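Local coordinates for DNA polymerase III, gamma subunit-related protein (PDB 2GNO) that probably binds DNA and is related to the gamma subunit of bacterial DNA polymerase III, though its exact role is not established, at residues E215-V220 with F226-Q231; E193-K198 with C210-E215; A101-L106 with K130-R135. All coordinates share one frame; numbering follows the deposited sequence.

Contact 1 of 3, residues E215-V220 with F226-Q231; sequences ERFSKV and FALFDQ
The carbonyl oxygen Arg216 O has three neighbours. Val220 N, one turn further on, donates a 2.8 Å hydrogen bond to it, methyl CD2 of Leu228 rests 3.8 Å from the same Arg216 O, and a bound 2-ethoxyethanol, probably from the crystallisation liquor, adds a weak bond. This is the turn end of a helical hairpin in the C-terminal domain: helix 203-219 finishes, the chain turns through a short connection, and helix 225-235 runs back beside it. The axes of the two short segments come within 10.3 Å, with their directions 153° apart, so the pairing is antiparallel and somewhat splayed. Leu228 fills the space between them. Its CG stands anti to the backbone N (chi1 -177°), which carries the branched end toward Phe217, with CD2 over one face of its ring, a CH-pi contact 3.8 Å from CD2 to the ring centroid. The methyl is only 14° off the ring normal. The branch point also leans on the rim, with Leu228 CG 3.6 Å from Phe217 CE1. At its edge the same ring reaches the backbone of the opposing helix, where CE1 of Phe217 lies 3.6 Å from Phe229 N. Phe225 meets the Phe217 ring edge-to-face, and Leu291 of helix 283-298 touches it too, so the aromatic is buried. Of the Arg216 side chain, only CB touches Leu228; the extended remainder leads off to a salt bridge with Glu212 and a hydrogen bond with Leu190 O. Beside the ring, CG1 of Val220 also reaches the methyl, 4.3 Å from Leu228 CD2.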
loop_
_atom_site.group_PDB
_atom_site.type_symbol
_atom_site.label_atom_id
_atom_site.label_comp_id
_atom_site.label_asym_id
_atom_site.label_seq_id
_atom_site.Cartn_x
_atom_site.Cartn_y
_atom_site.Cartn_z
ATOM N N GLU A 215 0.566 14.769 15.927
ATOM C CA GLU A 215 -0.093 15.321 17.094
ATOM C C GLU A 215 0.941 15.965 18.008
ATOM O O GLU A 215 0.647 16.981 18.612
ATOM C CB GLU A 215 -0.928 14.247 17.835
ATOM C CG GLU A 215 -1.800 14.758 19.000
ATOM C CD GLU A 215 -2.920 15.702 18.583
ATOM O OE1 GLU A 215 -3.159 15.916 17.380
ATOM O OE2 GLU A 215 -3.577 16.243 19.479
ATOM N N ARG A 216 2.145 15.395 18.102
ATOM C CA ARG A 216 3.205 15.993 18.918
ATOM C C ARG A 216 3.661 17.291 18.326
ATOM O O ARG A 216 3.926 18.219 19.074
ATOM C CB ARG A 216 4.380 15.067 19.103
ATOM C CG ARG A 216 3.990 13.904 19.921
ATOM C CD ARG A 216 5.089 12.987 20.197
ATOM N NE ARG A 216 4.556 11.853 20.939
ATOM C CZ ARG A 216 5.281 10.890 21.490
ATOM N NH1 ARG A 216 6.612 10.930 21.487
ATOM N NH2 ARG A 216 4.637 9.917 22.122
ATOM N N PHE A 217 3.793 17.355 17.002
ATOM C CA PHE A 217 4.162 18.603 16.365
ATOM C C PHE A 217 3.039 19.602 16.496
ATOM O O PHE A 217 3.310 20.773 16.593
ATOM C CB PHE A 217 4.601 18.453 14.906
ATOM C CG PHE A 217 6.002 17.952 14.760
ATOM C CD1 PHE A 217 7.069 18.808 14.998
ATOM C CD2 PHE A 217 6.262 16.684 14.337
ATOM C CE1 PHE A 217 8.352 18.393 14.867
ATOM C CE2 PHE A 217 7.581 16.256 14.186
ATOM C CZ PHE A 217 8.615 17.114 14.446
ATOM N N SER A 218 1.789 19.148 16.480
ATOM C CA SER A 218 0.639 20.031 16.662
ATOM C C SER A 218 0.514 20.606 18.096
ATOM O O SER A 218 0.179 21.781 18.268
ATOM C CB SER A 218 -0.645 19.265 16.317
ATOM O OG SER A 218 -1.789 20.116 16.405
ATOM N N LYS A 219 0.803 19.795 19.109
ATOM C CA LYS A 219 0.663 20.181 20.511
ATOM C C LYS A 219 1.900 20.561 21.316
ATOM O O LYS A 219 1.746 21.050 22.439
ATOM C CB LYS A 219 -0.028 19.045 21.273
ATOM C CG LYS A 219 -1.417 18.668 20.781
ATOM C CD LYS A 219 -2.424 19.807 20.846
ATOM C CE LYS A 219 -3.818 19.298 20.509
ATOM N NZ LYS A 219 -4.857 20.356 20.571
ATOM N N VAL A 220 3.103 20.298 20.825
ATOM C CA VAL A 220 4.305 20.664 21.584
ATOM C C VAL A 220 4.277 22.160 21.905
ATOM O O VAL A 220 3.806 22.941 21.104
ATOM C CB VAL A 220 5.606 20.316 20.833
ATOM C CG1 VAL A 220 5.709 21.024 19.460
ATOM C CG2 VAL A 220 6.816 20.607 21.683
ATOM N N PHE A 226 10.946 23.535 17.572
ATOM C CA PHE A 226 12.172 23.242 16.813
ATOM C C PHE A 226 13.100 22.251 17.462
ATOM O O PHE A 226 13.916 21.665 16.760
ATOM C CB PHE A 226 12.896 24.495 16.289
ATOM C CG PHE A 226 12.254 25.052 15.054
ATOM C CD1 PHE A 226 12.455 24.431 13.829
ATOM C CD2 PHE A 226 11.433 26.150 15.106
ATOM C CE1 PHE A 226 11.840 24.898 12.684
ATOM C CE2 PHE A 226 10.834 26.639 13.953
ATOM C CZ PHE A 226 11.039 26.007 12.742
ATOM N N ALA A 227 12.973 22.041 18.772
ATOM C CA ALA A 227 13.771 21.062 19.455
ATOM C C ALA A 227 13.262 19.715 18.958
ATOM O O ALA A 227 14.065 18.859 18.567
ATOM C CB ALA A 227 13.630 21.191 20.966
ATOM N N LEU A 228 11.932 19.541 18.926
ATOM C CA LEU A 228 11.335 18.295 18.432
ATOM C C LEU A 228 11.712 18.102 16.970
ATOM O O LEU A 228 12.100 17.023 16.573
ATOM C CB LEU A 228 9.805 18.329 18.566
ATOM C CG LEU A 228 9.026 17.076 18.148
ATOM C CD1 LEU A 228 9.483 15.832 18.921
ATOM C CD2 LEU A 228 7.558 17.301 18.331
ATOM N N PHE A 229 11.596 19.159 16.174
ATOM C CA PHE A 229 11.933 19.093 14.748
ATOM C C PHE A 229 13.368 18.657 14.504
ATOM O O PHE A 229 13.607 17.799 13.654
ATOM C CB PHE A 229 11.690 20.441 14.087
ATOM C CG PHE A 229 11.897 20.436 12.612
ATOM C CD1 PHE A 229 10.876 20.034 11.771
ATOM C CD2 PHE A 229 13.089 20.882 12.060
ATOM C CE1 PHE A 229 11.043 20.054 10.413
ATOM C CE2 PHE A 229 13.262 20.898 10.702
ATOM C CZ PHE A 229 12.240 20.476 9.881
ATOM N N ASP A 230 14.313 19.244 15.243
ATOM C CA ASP A 230 15.744 18.881 15.125
ATOM C C ASP A 230 15.973 17.415 15.484
ATOM O O ASP A 230 16.702 16.714 14.773
ATOM C CB ASP A 230 16.634 19.788 15.975
ATOM C CG ASP A 230 16.667 21.237 15.468
ATOM O OD1 ASP A 230 16.234 21.504 14.321
ATOM O OD2 ASP A 230 17.121 22.118 16.232
ATOM N N GLN A 231 15.323 16.949 16.554
ATOM C CA GLN A 231 15.427 15.544 16.965
ATOM C C GLN A 231 14.905 14.600 15.864
ATOM O O GLN A 231 15.479 13.539 15.636
ATOM C CB GLN A 231 14.651 15.314 18.261
ATOM C CG GLN A 231 14.701 13.895 18.822
ATOM C CD GLN A 231 13.894 13.730 20.106
ATOM O OE1 GLN A 231 13.042 14.557 20.452
ATOM N NE2 GLN A 231 14.143 12.636 20.805
#

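Contact 2 of 3, residues E193-K198 with C210-E215; sequences EKLLKK and CRELLE
Leu195 and Glu212 both carry CG anti to the backbone N (chi1 180° and 178°), and from facing backbones this drives the two side chains together until they cross at about a right angle. Methyl CD2 of Leu195 settles 3.8 Å from Glu212 CG, touching the aliphatic part of the glutamate. The same CD2 methyl lies 4.1 Å from Leu213 N, so it sits against the backbone of helix 203-219 as well. One residue on, Leu196 lays its CD2 across the forked end of Leu213, 4.0 Å from Leu213 CD2 and 4.2 Å from Leu213 CD1.

The contact joins residues 193-198, on the short helix 192-195, to the middle of helix 203-219 in an all-helical part of the chain. Within 193-198, Lys198 N donates to Leu195 O at 2.9 Å. Leu187 of helix 166-189 packs on Leu195, while Val232 of helix 225-235 touches both Leu196 and Leu213; two further helices thus cover the leucines.

Glu212 bends at chi2 (58°), turning its carboxylate aside, where OE2 forms a salt bridge with Arg216 NE and Lys188 lies against the side chain. Only carbon meets carbon between the side chains here, so cohesion rests on apolar burial, and the salt bridge to Arg216 would probably favour the ionised Glu212 carboxylate at the border of a 2-ethoxyethanol pocket.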
loop_
_atom_site.group_PDB
_atom_site.type_symbol
_atom_site.label_atom_id
_atom_site.label_comp_id
_atom_site.label_asym_id
_atom_site.label_seq_id
_atom_site.Cartn_x
_atom_site.Cartn_y
_atom_site.Cartn_z
ATOM N N GLU A 193 12.257 8.947 20.646
ATOM C CA GLU A 193 13.295 8.120 19.996
ATOM C C GLU A 193 12.715 6.783 19.539
ATOM O O GLU A 193 12.964 6.351 18.417
ATOM C CB GLU A 193 14.472 7.840 20.939
ATOM C CG GLU A 193 15.268 9.073 21.345
ATOM N N LYS A 194 11.922 6.159 20.410
ATOM C CA LYS A 194 11.280 4.872 20.129
ATOM C C LYS A 194 10.156 4.986 19.109
ATOM O O LYS A 194 9.972 4.080 18.298
ATOM C CB LYS A 194 10.746 4.241 21.424
ATOM C CG LYS A 194 11.839 3.908 22.429
ATOM C CD LYS A 194 11.291 3.244 23.679
ATOM N N LEU A 195 9.398 6.086 19.173
ATOM C CA LEU A 195 8.308 6.326 18.245
ATOM C C LEU A 195 8.823 6.445 16.815
ATOM O O LEU A 195 8.183 5.947 15.892
ATOM C CB LEU A 195 7.563 7.613 18.622
ATOM C CG LEU A 195 6.368 8.053 17.759
ATOM C CD1 LEU A 195 5.274 6.993 17.825
ATOM C CD2 LEU A 195 5.827 9.422 18.199
ATOM N N LEU A 196 9.970 7.107 16.633
ATOM C CA LEU A 196 10.565 7.276 15.295
ATOM C C LEU A 196 10.991 5.984 14.607
ATOM O O LEU A 196 11.148 5.960 13.390
ATOM C CB LEU A 196 11.727 8.264 15.339
ATOM C CG LEU A 196 11.329 9.698 15.679
ATOM C CD1 LEU A 196 12.576 10.557 15.818
ATOM C CD2 LEU A 196 10.371 10.271 14.635
ATOM N N LYS A 197 11.160 4.917 15.392
ATOM C CA LYS A 197 11.486 3.606 14.883
ATOM C C LYS A 197 10.233 2.938 14.281
ATOM O O LYS A 197 10.359 1.904 13.637
ATOM C CB LYS A 197 12.102 2.746 16.000
ATOM C CG LYS A 197 13.405 3.331 16.584
ATOM C CD LYS A 197 13.937 2.523 17.762
ATOM C CE LYS A 197 15.151 3.195 18.402
ATOM N NZ LYS A 197 16.296 3.338 17.453
ATOM N N LYS A 198 9.038 3.518 14.480
ATOM C CA LYS A 198 7.786 2.985 13.947
ATOM C C LYS A 198 7.132 3.823 12.849
ATOM O O LYS A 198 6.313 3.300 12.124
ATOM C CB LYS A 198 6.772 2.817 15.076
ATOM C CG LYS A 198 7.191 1.863 16.212
ATOM C CD LYS A 198 6.106 1.841 17.277
ATOM C CE LYS A 198 6.424 0.922 18.438
ATOM N NZ LYS A 198 6.451 -0.500 18.021
ATOM N N CYS A 210 2.613 7.642 12.739
ATOM C CA CYS A 210 2.605 8.909 11.979
ATOM C C CYS A 210 1.580 9.881 12.571
ATOM O O CYS A 210 1.894 11.046 12.730
ATOM C CB CYS A 210 2.404 8.706 10.492
ATOM S SG CYS A 210 3.923 8.109 9.736
ATOM N N ARG A 211 0.373 9.397 12.861
ATOM C CA ARG A 211 -0.672 10.222 13.477
ATOM C C ARG A 211 -0.180 10.813 14.796
ATOM O O ARG A 211 -0.361 12.004 15.056
ATOM C CB ARG A 211 -1.966 9.432 13.710
ATOM C CG ARG A 211 -2.803 9.218 12.461
ATOM C CD ARG A 211 -4.137 8.513 12.723
ATOM N NE ARG A 211 -4.987 9.181 13.729
ATOM C CZ ARG A 211 -5.047 8.901 15.044
ATOM N NH1 ARG A 211 -4.301 7.958 15.619
ATOM N NH2 ARG A 211 -5.869 9.585 15.816
ATOM N N GLU A 212 0.449 9.974 15.615
ATOM C CA GLU A 212 0.998 10.395 16.891
ATOM C C GLU A 212 2.121 11.418 16.759
ATOM O O GLU A 212 2.173 12.366 17.539
ATOM C CB GLU A 212 1.492 9.177 17.665
ATOM C CG GLU A 212 2.145 9.449 19.009
ATOM C CD GLU A 212 1.255 10.180 19.965
ATOM O OE1 GLU A 212 0.021 9.977 19.960
ATOM O OE2 GLU A 212 1.815 10.931 20.773
ATOM N N LEU A 213 3.021 11.230 15.802
ATOM C CA LEU A 213 4.101 12.188 15.618
ATOM C C LEU A 213 3.513 13.556 15.194
ATOM O O LEU A 213 4.001 14.595 15.638
ATOM C CB LEU A 213 5.103 11.701 14.572
ATOM C CG LEU A 213 6.339 12.602 14.396
ATOM C CD1 LEU A 213 7.156 12.685 15.674
ATOM C CD2 LEU A 213 7.198 12.206 13.235
ATOM N N LEU A 214 2.492 13.550 14.335
ATOM C CA LEU A 214 1.863 14.799 13.901
ATOM C C LEU A 214 1.206 15.530 15.038
ATOM O O LEU A 214 1.259 16.773 15.078
ATOM C CB LEU A 214 0.835 14.579 12.813
ATOM C CG LEU A 214 1.418 14.196 11.469
ATOM C CD1 LEU A 214 0.328 13.726 10.530
ATOM C CD2 LEU A 214 2.211 15.361 10.860
ATOM N N GLU A 215 0.566 14.769 15.927
ATOM C CA GLU A 215 -0.093 15.321 17.094
ATOM C C GLU A 215 0.941 15.965 18.008
ATOM O O GLU A 215 0.647 16.981 18.612
ATOM C CB GLU A 215 -0.928 14.247 17.835
ATOM C CG GLU A 215 -1.800 14.758 19.000
ATOM C CD GLU A 215 -2.920 15.702 18.583
ATOM O OE1 GLU A 215 -3.159 15.916 17.380
ATOM O OE2 GLU A 215 -3.577 16.243 19.479
#

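Contact 3 of 3, residues A101-L106 with K130-R135; sequences AFLKAL and KSRVFR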
loop_
_atom_site.group_PDB
_atom_site.type_symbol
_atom_site.label_atom_id
_atom_site.label_comp_id
_atom_site.label_asym_id
_atom_site.label_seq_id
_atom_site.Cartn_x
_atom_site.Cartn_y
_atom_site.Cartn_z
ATOM N N ALA A 101 10.098 -9.086 -22.290
ATOM C CA ALA A 101 10.533 -10.433 -21.929
ATOM C C ALA A 101 9.413 -11.318 -21.382
ATOM O O ALA A 101 9.524 -12.543 -21.447
ATOM C CB ALA A 101 11.670 -10.362 -20.913
ATOM N N PHE A 102 8.329 -10.713 -20.891
ATOM C CA PHE A 102 7.221 -11.454 -20.282
ATOM C C PHE A 102 6.027 -11.743 -21.198
ATOM O O PHE A 102 5.085 -12.400 -20.777
ATOM C CB PHE A 102 6.824 -10.664 -19.008
ATOM C CG PHE A 102 6.084 -11.453 -17.946
ATOM C CD1 PHE A 102 6.433 -12.760 -17.616
ATOM C CD2 PHE A 102 5.190 -10.808 -17.122
ATOM C CE1 PHE A 102 5.775 -13.440 -16.612
ATOM C CE2 PHE A 102 4.580 -11.481 -16.087
ATOM C CZ PHE A 102 4.866 -12.793 -15.843
ATOM N N LEU A 103 6.108 -11.355 -22.471
ATOM C CA LEU A 103 4.990 -11.560 -23.411
ATOM C C LEU A 103 4.674 -13.019 -23.721
ATOM O O LEU A 103 3.507 -13.389 -23.693
ATOM C CB LEU A 103 5.207 -10.773 -24.704
ATOM C CG LEU A 103 5.447 -9.261 -24.553
ATOM C CD1 LEU A 103 5.631 -8.620 -25.931
ATOM C CD2 LEU A 103 4.344 -8.569 -23.733
ATOM N N LYS A 104 5.694 -13.843 -23.978
ATOM C CA LYS A 104 5.490 -15.278 -24.290
ATOM C C LYS A 104 4.850 -16.034 -23.120
ATOM O O LYS A 104 3.867 -16.765 -23.306
ATOM C CB LYS A 104 6.801 -15.959 -24.716
ATOM N N ALA A 105 5.398 -15.851 -21.920
ATOM C CA ALA A 105 4.842 -16.490 -20.718
ATOM C C ALA A 105 3.448 -15.935 -20.394
ATOM O O ALA A 105 2.600 -16.683 -19.945
ATOM C CB ALA A 105 5.770 -16.321 -19.521
ATOM N N LEU A 106 3.215 -14.640 -20.615
ATOM C CA LEU A 106 1.892 -14.050 -20.360
ATOM C C LEU A 106 0.835 -14.523 -21.345
ATOM O O LEU A 106 -0.268 -14.869 -20.913
ATOM C CB LEU A 106 1.902 -12.512 -20.334
ATOM C CG LEU A 106 2.444 -11.734 -19.130
ATOM C CD1 LEU A 106 2.492 -10.251 -19.469
ATOM C CD2 LEU A 106 1.621 -11.971 -17.855
ATOM N N LYS A 130 -1.786 -5.503 -21.570
ATOM C CA LYS A 130 -3.266 -5.456 -21.603
ATOM C C LYS A 130 -3.887 -6.479 -22.576
ATOM O O LYS A 130 -4.878 -7.128 -22.251
ATOM C CB LYS A 130 -3.744 -4.036 -21.928
ATOM C CG LYS A 130 -3.398 -2.996 -20.855
ATOM C CD LYS A 130 -3.867 -1.608 -21.251
ATOM N N SER A 131 -3.276 -6.622 -23.747
ATOM C CA SER A 131 -3.711 -7.567 -24.782
ATOM C C SER A 131 -3.614 -9.031 -24.357
ATOM O O SER A 131 -4.361 -9.880 -24.849
ATOM C CB SER A 131 -2.843 -7.388 -26.039
ATOM O OG SER A 131 -3.145 -8.351 -27.035
ATOM N N ARG A 132 -2.674 -9.323 -23.460
ATOM C CA ARG A 132 -2.430 -10.685 -22.982
ATOM C C ARG A 132 -2.940 -11.038 -21.572
ATOM O O ARG A 132 -2.721 -12.183 -21.138
ATOM C CB ARG A 132 -0.926 -10.951 -23.099
ATOM C CG ARG A 132 -0.419 -10.949 -24.532
ATOM C CD ARG A 132 1.090 -10.919 -24.589
ATOM N NE ARG A 132 1.592 -11.104 -25.951
ATOM C CZ ARG A 132 1.632 -10.175 -26.908
ATOM N NH1 ARG A 132 1.149 -8.945 -26.725
ATOM N NH2 ARG A 132 2.134 -10.500 -28.098
ATOM N N VAL A 133 -3.620 -10.106 -20.884
ATOM C CA VAL A 133 -4.139 -10.357 -19.522
ATOM C C VAL A 133 -5.651 -10.111 -19.367
ATOM O O VAL A 133 -6.171 -9.080 -19.805
ATOM C CB VAL A 133 -3.403 -9.527 -18.418
ATOM C CG1 VAL A 133 -1.915 -9.803 -18.451
ATOM C CG2 VAL A 133 -3.682 -8.033 -18.523
ATOM N N PHE A 134 -6.326 -11.061 -18.713
ATOM C CA PHE A 134 -7.767 -11.002 -18.434
ATOM C C PHE A 134 -7.953 -10.059 -17.256
ATOM O O PHE A 134 -7.618 -10.413 -16.123
ATOM C CB PHE A 134 -8.258 -12.416 -18.080
ATOM C CG PHE A 134 -9.734 -12.516 -17.804
ATOM C CD1 PHE A 134 -10.245 -12.284 -16.526
ATOM C CD2 PHE A 134 -10.612 -12.902 -18.815
ATOM C CE1 PHE A 134 -11.602 -12.391 -16.274
ATOM C CE2 PHE A 134 -11.973 -13.019 -18.568
ATOM C CZ PHE A 134 -12.469 -12.757 -17.296
ATOM N N ARG A 135 -8.494 -8.870 -17.507
ATOM C CA ARG A 135 -8.701 -7.854 -16.464
ATOM C C ARG A 135 -9.875 -8.153 -15.541
ATOM O O ARG A 135 -10.936 -8.587 -16.004
ATOM C CB ARG A 135 -8.973 -6.523 -17.121
ATOM C CG ARG A 135 -9.047 -5.319 -16.205
ATOM C CD ARG A 135 -9.526 -4.169 -17.053
ATOM N NE ARG A 135 -9.528 -2.884 -16.367
ATOM C CZ ARG A 135 -9.908 -1.739 -16.937
ATOM N NH1 ARG A 135 -10.324 -1.710 -18.213
ATOM N NH2 ARG A 135 -9.852 -0.603 -16.239
#
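The backbones of Leu106 and Arg132 draw together to 6.1 Å between their CA atoms, and their carbonyl oxygens lie close, Leu106 O 3.6 Å from Arg132 O; Ser20 OG is hydrogen-bonded to Leu106 O. From there the extended Arg132 chain runs back along helix 103-107. Its CD passes 3.6 Å from Leu103 O, and CB of Leu103 covers one face of the guanidinium, 3.8 Å from Arg132 NE. The polar end turns to other partners: NH1 bonds to Thr128 O, and NE makes a long, weak ion pair with Glu107. All this lies at the edge of the parallel sheet of a P-loop NTPase-like domain, whose strand order 2-3-4-1-5 matches the AAA+ fold; residues 130-135 lead from helix 127-130 into one of its two outer strands, 134-137. An alanine at Arg132 is likely to leave Thr128 O without this donor and uncover the flank of Leu103. Deeper in, CD2 of Leu106 meets CG1 of Val133 at 4.2 Å, the two side chains crossing obliquely. Both pack on strand 113-119, Leu106 touching Ile115 and Val133 touching Leu117.

Along the chain contact 3 comes first, then contact 2, then contact 1, each closed before the next opens. Contacts 1 and 2 are neighbours, centres 10 Å apart. They share Glu215 and helix 203-219, which meets helix 192-195 midway along and helix 225-235 at its end. They also touch directly: Arg216 CZ lies 3.6 Å from Leu195 CD2, so the two form one continuous helical assembly bordering one of the 2-ethoxyethanol pockets. Contact 3 packs within the parallel-sheet domain on the opposite side of the chain's centre and touches neither of the others, its nearest atoms about 31 Å from contact 2 and about 37 Å from contact 1.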